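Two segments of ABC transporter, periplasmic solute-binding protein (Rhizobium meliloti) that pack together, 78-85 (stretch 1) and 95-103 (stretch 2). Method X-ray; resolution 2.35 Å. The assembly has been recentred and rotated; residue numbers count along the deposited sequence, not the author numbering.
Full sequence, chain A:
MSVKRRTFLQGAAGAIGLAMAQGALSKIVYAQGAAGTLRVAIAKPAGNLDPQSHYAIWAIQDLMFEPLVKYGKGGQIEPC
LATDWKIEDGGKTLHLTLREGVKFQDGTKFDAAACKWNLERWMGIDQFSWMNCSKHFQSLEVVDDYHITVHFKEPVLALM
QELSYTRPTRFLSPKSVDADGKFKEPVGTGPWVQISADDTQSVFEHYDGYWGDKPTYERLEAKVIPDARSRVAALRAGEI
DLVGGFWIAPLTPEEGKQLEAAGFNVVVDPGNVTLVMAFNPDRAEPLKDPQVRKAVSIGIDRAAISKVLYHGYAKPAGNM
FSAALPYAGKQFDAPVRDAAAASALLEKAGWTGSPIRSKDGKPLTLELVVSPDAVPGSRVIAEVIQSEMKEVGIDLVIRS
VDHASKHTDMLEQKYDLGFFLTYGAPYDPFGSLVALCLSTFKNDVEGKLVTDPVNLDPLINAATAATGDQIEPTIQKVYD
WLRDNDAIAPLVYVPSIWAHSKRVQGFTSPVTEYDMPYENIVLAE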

# COMPACT_ATOMS: atom_id res chain seq x y z
N GLU A 78 6.33 -12.50 9.00
CA GLU A 78 6.03 -13.48 10.04
C GLU A 78 5.86 -14.90 9.51
O GLU A 78 5.41 -15.11 8.37
CB GLU A 78 4.75 -13.04 10.75
CG GLU A 78 4.90 -11.70 11.43
CD GLU A 78 3.59 -11.08 11.88
OE1 GLU A 78 2.48 -11.64 11.64
OE2 GLU A 78 3.70 -10.00 12.49
N PRO A 79 6.16 -15.89 10.35
CA PRO A 79 5.86 -17.29 10.00
C PRO A 79 4.38 -17.50 9.68
O PRO A 79 3.53 -16.98 10.41
CB PRO A 79 6.20 -18.04 11.30
CG PRO A 79 7.17 -17.18 12.04
CD PRO A 79 6.87 -15.75 11.63
N CYS A 80 4.08 -18.24 8.61
CA CYS A 80 2.72 -18.70 8.36
C CYS A 80 2.78 -20.18 7.99
O CYS A 80 3.06 -21.02 8.84
CB CYS A 80 1.97 -17.81 7.35
SG CYS A 80 0.16 -18.11 7.31
N LEU A 81 2.52 -20.53 6.74
CA LEU A 81 2.66 -21.90 6.34
C LEU A 81 4.13 -22.36 6.35
O LEU A 81 4.43 -23.58 6.38
CB LEU A 81 2.03 -22.12 4.96
CG LEU A 81 0.50 -22.04 4.96
CD1 LEU A 81 -0.08 -22.19 3.57
CD2 LEU A 81 -0.11 -23.08 5.89
N ALA A 82 5.04 -21.42 6.30
CA ALA A 82 6.44 -21.75 6.57
C ALA A 82 6.76 -21.26 7.95
O ALA A 82 6.45 -20.10 8.26
CB ALA A 82 7.37 -21.07 5.57
N THR A 83 7.36 -22.14 8.76
CA THR A 83 7.89 -21.78 10.11
C THR A 83 9.28 -21.12 10.14
O THR A 83 9.68 -20.53 11.14
CB THR A 83 7.98 -23.03 11.01
OG1 THR A 83 8.62 -24.09 10.28
CG2 THR A 83 6.60 -23.46 11.42
N ASP A 84 10.04 -21.29 9.08
CA ASP A 84 11.34 -20.71 9.01
C ASP A 84 11.81 -20.71 7.57
O ASP A 84 11.23 -21.40 6.70
CB ASP A 84 12.33 -21.46 9.90
CG ASP A 84 13.63 -20.70 10.10
OD1 ASP A 84 13.61 -19.44 10.26
OD2 ASP A 84 14.66 -21.35 10.04
N TRP A 85 12.84 -19.90 7.32
CA TRP A 85 13.41 -19.73 6.00
C TRP A 85 14.84 -19.17 6.04
O TRP A 85 15.26 -18.55 7.01
CB TRP A 85 12.51 -18.79 5.19
CG TRP A 85 12.26 -17.43 5.79
CD1 TRP A 85 12.91 -16.25 5.48
CD2 TRP A 85 11.23 -17.09 6.75
NE1 TRP A 85 12.35 -15.21 6.21
CE2 TRP A 85 11.33 -15.69 6.99
CE3 TRP A 85 10.24 -17.83 7.43
CZ2 TRP A 85 10.50 -15.04 7.91
CZ3 TRP A 85 9.40 -17.17 8.33
CH2 TRP A 85 9.53 -15.79 8.56
N HIS A 95 15.60 -21.35 1.26
CA HIS A 95 15.32 -22.60 1.96
C HIS A 95 14.15 -22.34 2.81
O HIS A 95 14.08 -21.31 3.48
CB HIS A 95 16.49 -23.03 2.85
CG HIS A 95 17.77 -23.24 2.11
ND1 HIS A 95 17.92 -24.20 1.12
CD2 HIS A 95 18.97 -22.61 2.19
CE1 HIS A 95 19.14 -24.14 0.63
NE2 HIS A 95 19.80 -23.19 1.27
N LEU A 96 13.22 -23.28 2.78
CA LEU A 96 11.94 -23.15 3.50
C LEU A 96 11.65 -24.39 4.33
O LEU A 96 11.67 -25.54 3.84
CB LEU A 96 10.79 -22.95 2.51
CG LEU A 96 10.81 -21.68 1.66
CD1 LEU A 96 9.87 -21.84 0.48
CD2 LEU A 96 10.41 -20.47 2.50
N THR A 97 11.37 -24.15 5.60
CA THR A 97 10.87 -25.18 6.47
C THR A 97 9.34 -25.03 6.60
O THR A 97 8.86 -24.04 7.07
CB THR A 97 11.56 -25.09 7.82
OG1 THR A 97 12.94 -25.40 7.61
CG2 THR A 97 10.97 -26.09 8.79
N LEU A 98 8.59 -26.03 6.16
CA LEU A 98 7.13 -25.96 6.19
C LEU A 98 6.57 -26.36 7.57
O LEU A 98 7.17 -27.19 8.29
CB LEU A 98 6.51 -26.82 5.05
CG LEU A 98 6.93 -26.39 3.62
CD1 LEU A 98 6.43 -27.34 2.57
CD2 LEU A 98 6.43 -24.98 3.28
N ARG A 99 5.45 -25.74 7.94
CA ARG A 99 4.76 -26.06 9.19
C ARG A 99 4.14 -27.44 9.09
O ARG A 99 3.45 -27.70 8.13
CB ARG A 99 3.65 -25.04 9.48
CG ARG A 99 2.97 -25.29 10.82
CD ARG A 99 1.92 -24.24 11.13
NE ARG A 99 2.45 -22.88 10.92
CZ ARG A 99 3.13 -22.17 11.81
NH1 ARG A 99 3.39 -22.65 13.01
NH2 ARG A 99 3.57 -20.96 11.48
N GLU A 100 4.41 -28.29 10.08
CA GLU A 100 3.85 -29.65 10.19
C GLU A 100 2.45 -29.59 10.79
O GLU A 100 2.11 -28.63 11.47
CB GLU A 100 4.77 -30.55 11.06
N GLY A 101 1.62 -30.58 10.48
CA GLY A 101 0.29 -30.71 11.08
C GLY A 101 -0.77 -29.78 10.50
O GLY A 101 -1.76 -29.45 11.15
N VAL A 102 -0.55 -29.37 9.26
CA VAL A 102 -1.46 -28.50 8.58
C VAL A 102 -2.29 -29.31 7.60
O VAL A 102 -1.77 -30.10 6.82
CB VAL A 102 -0.70 -27.43 7.81
CG1 VAL A 102 -1.65 -26.59 6.96
CG2 VAL A 102 0.11 -26.56 8.78
N LYS A 103 -3.59 -29.09 7.63
CA LYS A 103 -4.50 -29.73 6.70
C LYS A 103 -5.22 -28.66 5.89
O LYS A 103 -5.51 -27.53 6.39
CB LYS A 103 -5.49 -30.63 7.44
CG LYS A 103 -5.02 -32.05 7.69
CD LYS A 103 -6.20 -32.95 8.05

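The two stretches run antiparallel, with Trp85 beside Leu96, Asp84 beside Thr97 and Ala82 beside Leu98. Between Ala82 and Asp84 the register slips by one residue, a beta bulge at Thr83, where the chain also turns a corner. Backbone hydrogen bonds flank and span the bulge: Thr97 N donates to Asp84 O (3.0 Å), Thr83 N to Thr97 O (3.0 Å), and Arg99 N to Leu81 O (2.9 Å), the last nearly straight at 173°. Where strands pair without such bonds, Trp85 CA lies 3.0 Å from His95 O, a CA-H...O contact.

Arg99 has the largest area covered by the other stretch, and its side chain supplies two hydrogen bonds. Arg99 NE and Arg99 NH2 both donate to Cys80 O, at 2.9 and 2.7 Å respectively, so one carbonyl is clasped at the guanidinium edge. Thr83 CG2 lies over one face of the group, 3.7 Å from Arg99 NH1; arginine suits the place because its long chain carries a planar group whose edge N-H donors serve Cys80 O while its face accepts the methyl Thr83 CG2.

Apolar contacts, largely among buried residues, add to the backbone pairing. Leu96 CD2 packs against Trp85 CB (3.8 Å) on their shared face and reaches Ala82 CB (4.4 Å), whose small methyl fits beside the backbone. Farther along, Leu81 CD2 meets Val102 CG1 at 4.0 Å. Asp84 and Thr97 share the other face, where exposed Asp84 can keep its carboxylate in solvent.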